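Local coordinates for protein putative TetR transcriptional regulator (Rhodococcus sp., PDB 2I10) that probably binds DNA as a dimeric, all-helical TetR-family transcriptional regulator, and is seen here with p-nitrophenol bound beside its C-terminal helices, at residues B[22-25]-B[31-34]; B[25-30]-B[34-39]; B[50-55]-B[59-64]; B[76-81]-B[139-144]; B[107-112]-B[125-130]. All blocks are in the same frame, centred on the assembly; numbering follows the deposited sequence.

Interaction 1 of 5, residues B[22-25]-B[31-34]; sequences ELFW and GTSI
Phe-24 and Thr-32 meet almost at a right angle where the loop after helix 15-27 folds back over that helix. The CD1 and CE1 atoms of the phenyl do the touching. CD1 lies 3.8 Å from Thr-32 OG1, and CE1 comes equally close to the methyl Thr-32 CG2, at 3.8 Å. The threonine thus lies obliquely to the ring with both of its branches against it. Thr-32 presents this fork because OG1 stands beside its own backbone N (chi1 -67°), which leaves CG2 anti to that nitrogen. Phe-24 likewise swings its ring to the side of its backbone N (chi1 -68°), and its other side meets the ring of Phe-59 edge-to-face. Leu-23 contributes more loosely, with CB 4.4 Å from Thr-32 CG2, while its side chain packs on Leu-37 of helix 34-41. An alanine in place of Phe-24 would probably leave the methyl of Thr-32 and the ring of Phe-59 without their aromatic partner between helix 15-27 and the loop. No hydrogen bond joins the two segments; the buried hydroxyl is satisfied by Gly-28 O, and the contact is van der Waals packing round a polar atom paid for locally.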
# COMPACT_ATOMS: atom_id res chain seq x y z
N GLU B 22 15.71 -1.65 -8.68
CA GLU B 22 15.28 -0.89 -9.87
C GLU B 22 15.59 -1.62 -11.14
O GLU B 22 14.79 -1.59 -12.07
CB GLU B 22 15.92 0.52 -9.96
CG GLU B 22 16.05 1.21 -8.62
CD GLU B 22 16.61 2.63 -8.69
OE1 GLU B 22 17.69 2.88 -9.29
OE2 GLU B 22 15.94 3.50 -8.09
N LEU B 23 16.78 -2.21 -11.20
CA LEU B 23 17.17 -2.99 -12.35
C LEU B 23 16.28 -4.18 -12.53
O LEU B 23 15.81 -4.43 -13.63
CB LEU B 23 18.61 -3.51 -12.19
CG LEU B 23 19.74 -2.66 -12.70
CD1 LEU B 23 21.07 -3.26 -12.25
CD2 LEU B 23 19.67 -2.52 -14.23
N PHE B 24 16.12 -4.97 -11.48
CA PHE B 24 15.34 -6.20 -11.60
C PHE B 24 13.88 -5.80 -11.87
O PHE B 24 13.14 -6.50 -12.56
CB PHE B 24 15.41 -7.08 -10.33
CG PHE B 24 16.77 -7.71 -10.04
CD1 PHE B 24 17.42 -8.51 -10.97
CD2 PHE B 24 17.35 -7.57 -8.79
CE1 PHE B 24 18.65 -9.12 -10.67
CE2 PHE B 24 18.58 -8.17 -8.49
CZ PHE B 24 19.22 -8.94 -9.43
N TRP B 25 13.46 -4.68 -11.28
CA TRP B 25 12.05 -4.27 -11.43
C TRP B 25 11.78 -4.04 -12.91
O TRP B 25 10.82 -4.57 -13.44
CB TRP B 25 11.79 -2.99 -10.66
CG TRP B 25 10.38 -2.50 -10.75
CD1 TRP B 25 9.90 -1.51 -11.58
CD2 TRP B 25 9.27 -2.95 -9.96
NE1 TRP B 25 8.54 -1.33 -11.36
CE2 TRP B 25 8.14 -2.19 -10.36
CE3 TRP B 25 9.13 -3.90 -8.94
CZ2 TRP B 25 6.87 -2.37 -9.79
CZ3 TRP B 25 7.89 -4.08 -8.38
CH2 TRP B 25 6.76 -3.31 -8.82
N GLY B 31 16.91 -10.99 -17.68
CA GLY B 31 17.43 -10.01 -18.57
C GLY B 31 18.34 -9.03 -17.86
O GLY B 31 18.78 -8.08 -18.48
N THR B 32 18.61 -9.24 -16.58
CA THR B 32 19.57 -8.41 -15.86
C THR B 32 20.91 -9.12 -15.83
O THR B 32 20.97 -10.28 -15.37
CB THR B 32 19.11 -8.13 -14.44
OG1 THR B 32 17.95 -7.32 -14.50
CG2 THR B 32 20.17 -7.36 -13.65
N SER B 33 21.96 -8.49 -16.35
CA SER B 33 23.24 -9.18 -16.40
C SER B 33 24.09 -8.78 -15.21
O SER B 33 23.81 -7.76 -14.56
CB SER B 33 23.98 -8.87 -17.70
OG SER B 33 24.42 -7.53 -17.76
N ILE B 34 25.14 -9.55 -14.94
CA ILE B 34 26.18 -9.14 -13.99
C ILE B 34 26.77 -7.78 -14.39
O ILE B 34 27.05 -6.92 -13.54
CB ILE B 34 27.37 -10.20 -13.89
CG1 ILE B 34 27.04 -11.27 -12.85
CG2 ILE B 34 28.66 -9.53 -13.43
CD1 ILE B 34 25.72 -11.98 -13.06

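Interaction 2 of 5, residues B[25-30]-B[34-39]; sequences WRQGYE and ITDLTK
Gln-27 brings the end of its side chain up to the carboxylate of Asp-36, running extended beyond CG (chi2 -174°) from the last turn of helix 15-27. Gln-27 OE1 is modelled 3.0 Å from Asp-36 OD2, an oxygen-oxygen approach which suggests that the amide is turned over. With the group rotated, its NH2 would face the carboxylate and might donate to it. The amide and carboxylate planes are 56° apart, so the groups are far from stacked flat. Asp-36 brings its carboxylate up by placing CG beside its own backbone N (chi1 -68°), and the other hold on OD2 lies at the start of helix 34-41: Ser-33 N is 2.9 Å from Asp-36 OD2, while Ser-33 OG bonds back to Asp-36 N. This reciprocal pair is a capping box, and it opens the first helix of the predicted helix-turn-helix, the DNA-binding unit of the TetR family. Gly-28 ends the preceding helix with a positive phi of 76°, and the chain can then turn toward the loop, where Gly-28 O accepts the hydroxyl of Thr-32. An alanine at Gln-27 would probably leave the carboxylate of Asp-36 without its amide neighbour and more open to solvent on that side. Arg-26 offers little compensation here, since Arg-26 NH2 stays 6.6 Å from Asp-36 OD2. Next to Asp-36 in helix 34-41, Leu-37 packs on Leu-23 of helix 15-27 and on Leu-58 of helix 55-66.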
# COMPACT_ATOMS: atom_id res chain seq x y z
N TRP B 25 13.46 -4.68 -11.28
CA TRP B 25 12.05 -4.27 -11.43
C TRP B 25 11.78 -4.04 -12.91
O TRP B 25 10.82 -4.57 -13.44
CB TRP B 25 11.79 -2.99 -10.66
CG TRP B 25 10.38 -2.50 -10.75
CD1 TRP B 25 9.90 -1.51 -11.58
CD2 TRP B 25 9.27 -2.95 -9.96
NE1 TRP B 25 8.54 -1.33 -11.36
CE2 TRP B 25 8.14 -2.19 -10.36
CE3 TRP B 25 9.13 -3.90 -8.94
CZ2 TRP B 25 6.87 -2.37 -9.79
CZ3 TRP B 25 7.89 -4.08 -8.38
CH2 TRP B 25 6.76 -3.31 -8.82
N ARG B 26 12.66 -3.27 -13.56
CA ARG B 26 12.51 -2.88 -14.96
C ARG B 26 12.84 -3.99 -15.95
O ARG B 26 12.16 -4.15 -16.98
CB ARG B 26 13.39 -1.66 -15.25
CG ARG B 26 13.31 -1.18 -16.72
CD ARG B 26 14.21 0.02 -16.99
NE ARG B 26 15.63 -0.37 -17.07
CZ ARG B 26 16.51 -0.16 -16.10
NH1 ARG B 26 16.15 0.43 -14.94
NH2 ARG B 26 17.76 -0.53 -16.28
N GLN B 27 13.89 -4.78 -15.65
CA GLN B 27 14.40 -5.77 -16.60
C GLN B 27 14.01 -7.23 -16.30
O GLN B 27 14.16 -8.10 -17.16
CB GLN B 27 15.94 -5.67 -16.73
CG GLN B 27 16.52 -4.26 -16.97
CD GLN B 27 18.03 -4.25 -17.22
OE1 GLN B 27 18.82 -4.92 -16.53
NE2 GLN B 27 18.43 -3.52 -18.23
N GLY B 28 13.55 -7.51 -15.08
CA GLY B 28 13.36 -8.89 -14.67
C GLY B 28 14.70 -9.53 -14.33
O GLY B 28 15.76 -8.92 -14.46
N TYR B 29 14.64 -10.75 -13.84
CA TYR B 29 15.82 -11.44 -13.40
C TYR B 29 16.68 -11.84 -14.59
O TYR B 29 17.85 -11.48 -14.66
CB TYR B 29 15.42 -12.67 -12.57
CG TYR B 29 16.64 -13.44 -12.08
CD1 TYR B 29 17.37 -12.97 -10.98
CD2 TYR B 29 17.05 -14.63 -12.71
CE1 TYR B 29 18.50 -13.67 -10.50
CE2 TYR B 29 18.17 -15.32 -12.25
CZ TYR B 29 18.90 -14.84 -11.14
OH TYR B 29 20.03 -15.51 -10.67
N GLU B 30 16.07 -12.51 -15.55
CA GLU B 30 16.76 -13.15 -16.66
C GLU B 30 17.50 -12.17 -17.51
O GLU B 30 18.59 -12.48 -17.97
CB GLU B 30 15.78 -13.91 -17.54
CG GLU B 30 15.21 -15.11 -16.86
CD GLU B 30 14.45 -16.05 -17.78
OE1 GLU B 30 14.60 -15.94 -19.03
OE2 GLU B 30 13.72 -16.92 -17.23
N ILE B 34 25.14 -9.55 -14.94
CA ILE B 34 26.18 -9.14 -13.99
C ILE B 34 26.77 -7.78 -14.39
O ILE B 34 27.05 -6.92 -13.54
CB ILE B 34 27.37 -10.20 -13.89
CG1 ILE B 34 27.04 -11.27 -12.85
CG2 ILE B 34 28.66 -9.53 -13.43
CD1 ILE B 34 25.72 -11.98 -13.06
N THR B 35 26.94 -7.60 -15.70
CA THR B 35 27.48 -6.36 -16.22
C THR B 35 26.54 -5.17 -15.90
O THR B 35 27.02 -4.11 -15.54
CB THR B 35 27.79 -6.47 -17.72
OG1 THR B 35 28.82 -7.44 -17.90
CG2 THR B 35 28.34 -5.13 -18.25
N ASP B 36 25.22 -5.38 -15.99
CA ASP B 36 24.24 -4.36 -15.58
C ASP B 36 24.42 -3.99 -14.12
O ASP B 36 24.35 -2.83 -13.74
CB ASP B 36 22.80 -4.87 -15.75
CG ASP B 36 22.41 -5.08 -17.23
OD1 ASP B 36 23.01 -4.43 -18.14
OD2 ASP B 36 21.45 -5.87 -17.47
N LEU B 37 24.63 -5.00 -13.28
CA LEU B 37 24.70 -4.76 -11.83
C LEU B 37 25.97 -4.06 -11.40
O LEU B 37 25.93 -3.10 -10.60
CB LEU B 37 24.54 -6.06 -11.06
CG LEU B 37 23.13 -6.66 -11.13
CD1 LEU B 37 23.21 -8.17 -10.81
CD2 LEU B 37 22.20 -5.95 -10.18
N THR B 38 27.10 -4.53 -11.92
CA THR B 38 28.40 -3.87 -11.67
C THR B 38 28.39 -2.45 -12.15
O THR B 38 28.88 -1.57 -11.43
CB THR B 38 29.61 -4.63 -12.27
OG1 THR B 38 29.39 -4.86 -13.67
CG2 THR B 38 29.79 -5.97 -11.50
N LYS B 39 27.86 -2.19 -13.34
CA LYS B 39 27.78 -0.81 -13.84
C LYS B 39 26.89 0.05 -12.94
O LYS B 39 27.26 1.16 -12.58
CB LYS B 39 27.25 -0.75 -15.28
CG LYS B 39 26.70 0.64 -15.70
CD LYS B 39 26.65 0.79 -17.21
CE LYS B 39 26.10 2.16 -17.62
NZ LYS B 39 26.26 2.41 -19.10

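Interaction 3 of 5, residues B[50-55]-B[59-64]; sequences AAFGSK and FEKTLD
Lys-55 and Phe-59 are joined by the one hydrogen bond of the contact, from Phe-59 N to Lys-55 O at 2.8 Å, the first helical turn of helix 55-66. Beside it Phe-59 CB rests 3.4 Å from Lys-55 O, while CG lies anti to the backbone N (chi1 177°), carrying the ring away from the other segment. Leu-63 CG sits 4.1 Å above one face of that ring, offset toward its rim.

The apolar part falls to Lys-61, whose CD comes up to the edge of the Phe-52 ring, 4.2 Å from Phe-52 CD1 and near the ring plane. Lys-61 CE, rather than NZ, is nearest Phe-52 O, at a doubtfully short 2.9 Å, and NZ makes no hydrogen bond to that oxygen.

Lys-55 NZ donates outside the segments, to Thr-32 O and Tyr-29 O. Ser-54, at the N-cap, caps a backbone N at the start of helix 55-66. The contact therefore closes the turn between helix 45-52, the last helix of the predicted helix-turn-helix, and helix 55-66. Phe-52 leans on Ala-16 of helix 15-27, Lys-55 on helix 34-41, and Phe-59 with Leu-63 on Leu-126 of helix 121-148.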
# COMPACT_ATOMS: atom_id res chain seq x y z
N ALA B 50 31.97 -10.81 -3.55
CA ALA B 50 32.36 -10.74 -2.13
C ALA B 50 31.29 -10.11 -1.24
O ALA B 50 31.02 -10.62 -0.13
CB ALA B 50 33.69 -9.98 -1.98
N ALA B 51 30.67 -9.03 -1.71
CA ALA B 51 29.60 -8.36 -0.96
C ALA B 51 28.25 -9.04 -1.01
O ALA B 51 27.55 -9.06 -0.02
CB ALA B 51 29.44 -6.90 -1.45
N PHE B 52 27.84 -9.55 -2.18
CA PHE B 52 26.44 -9.97 -2.38
C PHE B 52 26.32 -11.39 -2.92
O PHE B 52 25.23 -11.92 -2.99
CB PHE B 52 25.69 -8.98 -3.32
CG PHE B 52 25.61 -7.59 -2.79
CD1 PHE B 52 24.81 -7.30 -1.68
CD2 PHE B 52 26.36 -6.57 -3.36
CE1 PHE B 52 24.75 -6.01 -1.15
CE2 PHE B 52 26.32 -5.27 -2.84
CZ PHE B 52 25.50 -4.99 -1.73
N GLY B 53 27.43 -12.00 -3.32
CA GLY B 53 27.36 -13.35 -3.84
C GLY B 53 27.05 -13.38 -5.32
O GLY B 53 27.39 -12.46 -6.08
N SER B 54 26.42 -14.46 -5.73
CA SER B 54 26.00 -14.60 -7.11
C SER B 54 24.84 -13.67 -7.42
O SER B 54 24.24 -13.07 -6.51
CB SER B 54 25.64 -16.06 -7.42
OG SER B 54 24.40 -16.42 -6.80
N LYS B 55 24.52 -13.52 -8.70
CA LYS B 55 23.35 -12.74 -9.10
C LYS B 55 22.09 -13.26 -8.39
O LYS B 55 21.25 -12.48 -7.93
CB LYS B 55 23.14 -12.85 -10.62
CG LYS B 55 21.92 -12.01 -11.05
CD LYS B 55 21.73 -11.90 -12.54
CE LYS B 55 21.22 -13.15 -13.14
NZ LYS B 55 20.57 -12.86 -14.45
N PHE B 59 19.65 -11.27 -5.91
CA PHE B 59 18.21 -11.18 -6.20
C PHE B 59 17.36 -11.63 -5.02
O PHE B 59 16.37 -10.98 -4.68
CB PHE B 59 17.90 -11.95 -7.50
CG PHE B 59 16.43 -11.99 -7.87
CD1 PHE B 59 15.80 -10.87 -8.45
CD2 PHE B 59 15.68 -13.15 -7.67
CE1 PHE B 59 14.46 -10.90 -8.82
CE2 PHE B 59 14.32 -13.20 -8.05
CZ PHE B 59 13.71 -12.07 -8.61
N GLU B 60 17.75 -12.73 -4.36
CA GLU B 60 17.01 -13.21 -3.19
C GLU B 60 17.12 -12.22 -2.03
O GLU B 60 16.16 -12.05 -1.29
CB GLU B 60 17.50 -14.61 -2.74
CG GLU B 60 17.45 -15.73 -3.85
CD GLU B 60 16.04 -16.13 -4.30
OE1 GLU B 60 15.09 -15.82 -3.57
OE2 GLU B 60 15.89 -16.79 -5.36
N LYS B 61 18.26 -11.55 -1.88
CA LYS B 61 18.43 -10.52 -0.81
C LYS B 61 17.53 -9.30 -1.09
O LYS B 61 17.00 -8.66 -0.17
CB LYS B 61 19.91 -10.04 -0.70
CG LYS B 61 20.95 -11.08 -0.26
CD LYS B 61 22.45 -10.59 -0.56
CE LYS B 61 23.49 -11.72 -0.65
NZ LYS B 61 23.50 -12.65 0.55
N THR B 62 17.41 -8.95 -2.37
CA THR B 62 16.58 -7.83 -2.79
C THR B 62 15.09 -8.16 -2.45
O THR B 62 14.39 -7.32 -1.90
CB THR B 62 16.78 -7.51 -4.30
OG1 THR B 62 18.13 -7.08 -4.51
CG2 THR B 62 15.91 -6.35 -4.74
N LEU B 63 14.65 -9.39 -2.72
CA LEU B 63 13.30 -9.81 -2.39
C LEU B 63 13.06 -9.85 -0.90
O LEU B 63 11.94 -9.55 -0.47
CB LEU B 63 12.95 -11.16 -3.02
CG LEU B 63 12.97 -11.34 -4.55
CD1 LEU B 63 12.56 -12.79 -4.91
CD2 LEU B 63 12.03 -10.32 -5.27
N ASP B 64 14.05 -10.25 -0.11
CA ASP B 64 13.94 -10.15 1.35
C ASP B 64 13.63 -8.71 1.78
O ASP B 64 12.83 -8.50 2.67
CB ASP B 64 15.23 -10.57 2.07
CG ASP B 64 15.54 -12.05 1.93
OD1 ASP B 64 14.63 -12.82 1.53
OD2 ASP B 64 16.70 -12.45 2.24

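Interaction 4 of 5, residues B[76-81]-B[139-144]; sequences EAMVRP and LDRFEK
Arg-141 reaches from helix 121-148 to the end of helix 71-78 and the turn beyond it, an arginine side chain bonded to main-chain carbonyls that joins the two helices in the all-helical fold of this TetR-type regulator. The straighter bond runs from Arg-141 NH2 to Arg-80 O, 2.9 Å long with an N-H...O angle of 167°. It lies in the plane of that carbonyl, and the oxygen sits in turn near the guanidinium plane. Arg-141 NE also lies 2.9 Å from Met-78 O, but at 123° this bond is bent and weak. Two carbonyls two residues apart are thus met along one edge of the guanidinium, which should keep the flat group from turning. Arg-141 attains this pose with CG anti to the backbone N (chi1 -168°) and a bend at chi2.

The turn has further polar ties of its own. Arg-80 N bonds back to Ala-77 O, while the guanidinium of Arg-80 points off the contact into salt bridges with Glu-85 and Asp-89 of helix 83-98. The other side chain that matters is apolar: Met-78, a selenomethionine, bends back so that its chain crosses the root of Arg-141, and it also touches Ala-86 of helix 83-98. Lys-144, one turn further along helix 121-148, puts its CE 4.0 Å above one face of the guanidinium, near the rim, while its ammonium is bridged to Asp-148. At the root of the arginine, Met-78 SE lies 3.7 Å from both Arg-141 CB and Arg-141 CG.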
# COMPACT_ATOMS: atom_id res chain seq x y z
N GLU B 76 7.36 -19.04 8.90
CA GLU B 76 7.82 -18.96 10.28
C GLU B 76 6.75 -18.39 11.19
O GLU B 76 6.59 -18.84 12.32
CB GLU B 76 9.20 -18.27 10.41
CG GLU B 76 9.23 -16.74 10.54
CD GLU B 76 10.65 -16.14 10.36
OE1 GLU B 76 11.57 -16.84 9.84
OE2 GLU B 76 10.85 -14.95 10.74
N ALA B 77 6.00 -17.40 10.70
CA ALA B 77 4.91 -16.84 11.49
C ALA B 77 3.75 -17.86 11.65
O ALA B 77 3.15 -17.93 12.70
CB ALA B 77 4.42 -15.55 10.85
N MSE B 78 3.45 -18.65 10.63
CA MSE B 78 2.28 -19.53 10.67
C MSE B 78 2.42 -20.65 11.70
O MSE B 78 1.42 -21.26 12.08
CB MSE B 78 1.99 -20.10 9.28
CG MSE B 78 1.61 -19.05 8.23
SE MSE B 78 -0.02 -18.00 8.64
CE MSE B 78 0.82 -16.45 9.44
N VAL B 79 3.66 -20.91 12.16
CA VAL B 79 3.97 -21.97 13.13
C VAL B 79 3.49 -21.63 14.55
O VAL B 79 3.39 -22.51 15.39
CB VAL B 79 5.48 -22.38 13.07
CG1 VAL B 79 5.87 -23.32 14.18
CG2 VAL B 79 5.77 -23.08 11.76
N ARG B 80 3.14 -20.39 14.82
CA ARG B 80 2.58 -20.02 16.11
C ARG B 80 1.30 -20.81 16.39
O ARG B 80 0.57 -21.17 15.46
CB ARG B 80 2.30 -18.50 16.19
CG ARG B 80 3.51 -17.59 15.91
CD ARG B 80 4.80 -17.98 16.62
NE ARG B 80 4.83 -17.60 18.03
CZ ARG B 80 5.78 -16.85 18.61
NH1 ARG B 80 6.81 -16.38 17.91
NH2 ARG B 80 5.70 -16.56 19.91
N PRO B 81 1.02 -21.08 17.69
CA PRO B 81 -0.02 -22.00 18.13
C PRO B 81 -1.47 -21.60 17.85
O PRO B 81 -2.33 -22.44 17.97
CB PRO B 81 0.20 -22.07 19.65
CG PRO B 81 1.57 -21.51 19.87
CD PRO B 81 1.74 -20.49 18.84
N LEU B 139 -5.08 -18.86 4.53
CA LEU B 139 -6.30 -19.69 4.56
C LEU B 139 -6.05 -21.09 5.16
O LEU B 139 -6.92 -21.62 5.88
CB LEU B 139 -6.90 -19.88 3.13
CG LEU B 139 -7.68 -18.72 2.48
CD1 LEU B 139 -7.91 -18.93 0.97
CD2 LEU B 139 -9.00 -18.46 3.26
N ASP B 140 -4.90 -21.69 4.84
CA ASP B 140 -4.56 -23.02 5.40
C ASP B 140 -4.45 -22.84 6.88
O ASP B 140 -4.93 -23.68 7.65
CB ASP B 140 -3.20 -23.53 4.87
CG ASP B 140 -3.27 -24.02 3.45
OD1 ASP B 140 -4.41 -24.29 2.98
OD2 ASP B 140 -2.20 -24.17 2.78
N ARG B 141 -3.84 -21.73 7.33
CA ARG B 141 -3.70 -21.49 8.80
C ARG B 141 -5.08 -21.36 9.48
O ARG B 141 -5.27 -21.83 10.62
CB ARG B 141 -2.86 -20.25 9.12
CG ARG B 141 -2.42 -20.08 10.59
CD ARG B 141 -1.63 -21.29 11.11
NE ARG B 141 -1.47 -21.34 12.57
CZ ARG B 141 -2.37 -21.87 13.40
NH1 ARG B 141 -3.52 -22.35 12.96
NH2 ARG B 141 -2.13 -21.93 14.68
N PHE B 142 -6.01 -20.71 8.78
CA PHE B 142 -7.37 -20.47 9.28
C PHE B 142 -8.16 -21.80 9.36
O PHE B 142 -8.93 -22.00 10.29
CB PHE B 142 -8.08 -19.41 8.43
CG PHE B 142 -7.55 -17.98 8.64
CD1 PHE B 142 -6.66 -17.69 9.67
CD2 PHE B 142 -7.95 -16.93 7.82
CE1 PHE B 142 -6.22 -16.39 9.89
CE2 PHE B 142 -7.48 -15.64 8.05
CZ PHE B 142 -6.63 -15.38 9.09
N GLU B 143 -7.90 -22.69 8.40
CA GLU B 143 -8.55 -24.01 8.31
C GLU B 143 -8.10 -24.89 9.50
O GLU B 143 -8.93 -25.57 10.14
CB GLU B 143 -8.25 -24.66 6.95
CG GLU B 143 -8.81 -26.04 6.77
CD GLU B 143 -8.32 -26.73 5.51
OE1 GLU B 143 -7.08 -26.97 5.40
OE2 GLU B 143 -9.17 -27.10 4.66
N LYS B 144 -6.81 -24.79 9.84
CA LYS B 144 -6.25 -25.50 10.99
C LYS B 144 -6.76 -24.90 12.28
O LYS B 144 -7.07 -25.62 13.20
CB LYS B 144 -4.72 -25.39 10.94
CG LYS B 144 -3.98 -25.75 12.21
CD LYS B 144 -2.48 -25.60 12.03
CE LYS B 144 -1.67 -25.96 13.32
NZ LYS B 144 -2.28 -27.01 14.19

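Interaction 5 of 5, residues B[107-112]-B[125-130]; sequences CMTVQA and DLLTAA
Leu-127 meets Met-108 methyl to methyl, with Leu-127 CD2 3.9 Å from Met-108 CE, and the flat group at hand is the indole of Trp-25, from helix 15-27. The six-membered end of that indole packs on Met-108, Gln-111 and Ala-112, and its CZ3 is near Leu-127.

Leu-127 is the central residue of the contact. Its CG lies beside the backbone N (chi1 -65°), and its two methyls part to meet different residues. CD1 touches Ala-112 CB at 3.8 Å and Met-108 O at 3.7 Å. CD2, besides meeting the end of Met-108, lies 3.7 Å from Thr-109 OG1. Met-108, a selenomethionine, bends at its last torsion (chi3 53°) to carry its end methyl back to the leucine, and the two side chains cross at nearly a right angle. Thr-109 slides past Leu-127 in the opposite direction, and its buried hydroxyl is satisfied by Glu-69. No hydrogen bond crosses between the segments.

The axes of the segments 108-112 and 125-130 come within 10.6 Å here, crossing at -119°. Cys-107, at the N-cap of the short helix, is tied by a disulfide to Cys-68 just after helix 55-66. On its other sides helix 108-112 packs on helix 157-177 and, through Gln-111, hydrogen-bonds to Ala-112 and Leu-114 of the second subunit, while Met-108 packs on helices 15-27 and 55-66 of the probable DNA-binding part and Leu-126 on helix 55-66.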
# COMPACT_ATOMS: atom_id res chain seq x y z
N CYS B 107 6.42 -1.92 -0.46
CA CYS B 107 6.83 -3.22 -0.95
C CYS B 107 6.38 -3.36 -2.39
O CYS B 107 5.62 -2.54 -2.93
CB CYS B 107 6.33 -4.34 -0.08
SG CYS B 107 4.55 -4.67 -0.18
N MSE B 108 6.87 -4.39 -3.03
CA MSE B 108 6.70 -4.48 -4.45
C MSE B 108 5.25 -4.57 -4.90
O MSE B 108 4.86 -3.98 -5.91
CB MSE B 108 7.53 -5.65 -4.97
CG MSE B 108 9.04 -5.42 -4.83
SE MSE B 108 10.06 -7.18 -4.95
CE MSE B 108 9.29 -7.78 -6.66
N THR B 109 4.42 -5.31 -4.21
CA THR B 109 2.98 -5.22 -4.56
C THR B 109 2.34 -3.82 -4.49
O THR B 109 1.51 -3.44 -5.33
CB THR B 109 2.15 -6.29 -3.78
OG1 THR B 109 2.68 -7.56 -4.16
CG2 THR B 109 0.56 -6.17 -4.01
N VAL B 110 2.71 -3.05 -3.48
CA VAL B 110 2.30 -1.66 -3.43
C VAL B 110 2.74 -0.95 -4.73
O VAL B 110 1.91 -0.38 -5.43
CB VAL B 110 2.82 -0.93 -2.15
CG1 VAL B 110 2.71 0.60 -2.31
CG2 VAL B 110 2.05 -1.41 -0.89
N GLN B 111 4.02 -1.05 -5.07
CA GLN B 111 4.58 -0.49 -6.32
C GLN B 111 3.86 -0.96 -7.61
O GLN B 111 3.54 -0.12 -8.50
CB GLN B 111 6.08 -0.80 -6.39
CG GLN B 111 6.91 0.11 -5.49
CD GLN B 111 6.86 1.57 -5.99
OE1 GLN B 111 7.04 1.83 -7.19
NE2 GLN B 111 6.62 2.53 -5.06
N ALA B 112 3.60 -2.27 -7.71
CA ALA B 112 2.88 -2.84 -8.87
C ALA B 112 1.45 -2.30 -9.00
O ALA B 112 0.89 -2.31 -10.09
CB ALA B 112 2.86 -4.37 -8.80
N ASP B 125 4.51 -11.74 -12.81
CA ASP B 125 4.25 -13.15 -12.58
C ASP B 125 4.69 -13.57 -11.18
O ASP B 125 3.97 -14.27 -10.46
CB ASP B 125 4.89 -14.02 -13.69
CG ASP B 125 4.18 -13.86 -15.03
OD1 ASP B 125 3.07 -13.26 -15.06
OD2 ASP B 125 4.70 -14.33 -16.04
N LEU B 126 5.85 -13.10 -10.78
CA LEU B 126 6.39 -13.40 -9.45
C LEU B 126 5.45 -12.87 -8.32
O LEU B 126 5.13 -13.59 -7.37
CB LEU B 126 7.82 -12.83 -9.34
CG LEU B 126 8.61 -12.93 -8.02
CD1 LEU B 126 9.96 -12.30 -8.20
CD2 LEU B 126 7.96 -12.20 -6.91
N LEU B 127 5.07 -11.59 -8.41
CA LEU B 127 4.14 -11.01 -7.45
C LEU B 127 2.76 -11.66 -7.45
O LEU B 127 2.20 -11.86 -6.39
CB LEU B 127 3.99 -9.48 -7.66
CG LEU B 127 5.28 -8.70 -7.40
CD1 LEU B 127 5.13 -7.20 -7.75
CD2 LEU B 127 5.64 -8.90 -5.94
N THR B 128 2.22 -11.96 -8.62
CA THR B 128 0.94 -12.64 -8.72
C THR B 128 0.96 -14.00 -8.00
O THR B 128 0.04 -14.30 -7.23
CB THR B 128 0.52 -12.84 -10.18
OG1 THR B 128 0.44 -11.57 -10.82
CG2 THR B 128 -0.82 -13.52 -10.28
N ALA B 129 2.01 -14.80 -8.25
CA ALA B 129 2.17 -16.07 -7.56
C ALA B 129 2.34 -15.89 -6.05
O ALA B 129 1.72 -16.56 -5.28
CB ALA B 129 3.42 -16.86 -8.17
N ALA B 130 3.22 -14.98 -5.65
CA ALA B 130 3.51 -14.78 -4.23
C ALA B 130 2.31 -14.30 -3.44
O ALA B 130 2.13 -14.68 -2.26
CB ALA B 130 4.67 -13.73 -4.05

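Overall arrangement
Interactions 1 and 2 overlap along the chain and interaction 3 follows, all in the probable DNA-binding part: the centres of 1 and 2 are about 2 Å apart, sharing helix 15-27, and interaction 3 lies about 12 Å from each, linked by Lys-55 and Phe-59. Interaction 5, about 16 to 18 Å from these three, touches all of them through Trp-25, Leu-63 and Leu-126, and so joins these helices to the C-terminal ones beside the second subunit. Interaction 4 is remote, about 35 Å from interaction 1 and 22 Å from interaction 5 between centres. It shares helix 121-148 with interaction 5, whose segments fall between its own in sequence; that helix continues from near helix 55-66.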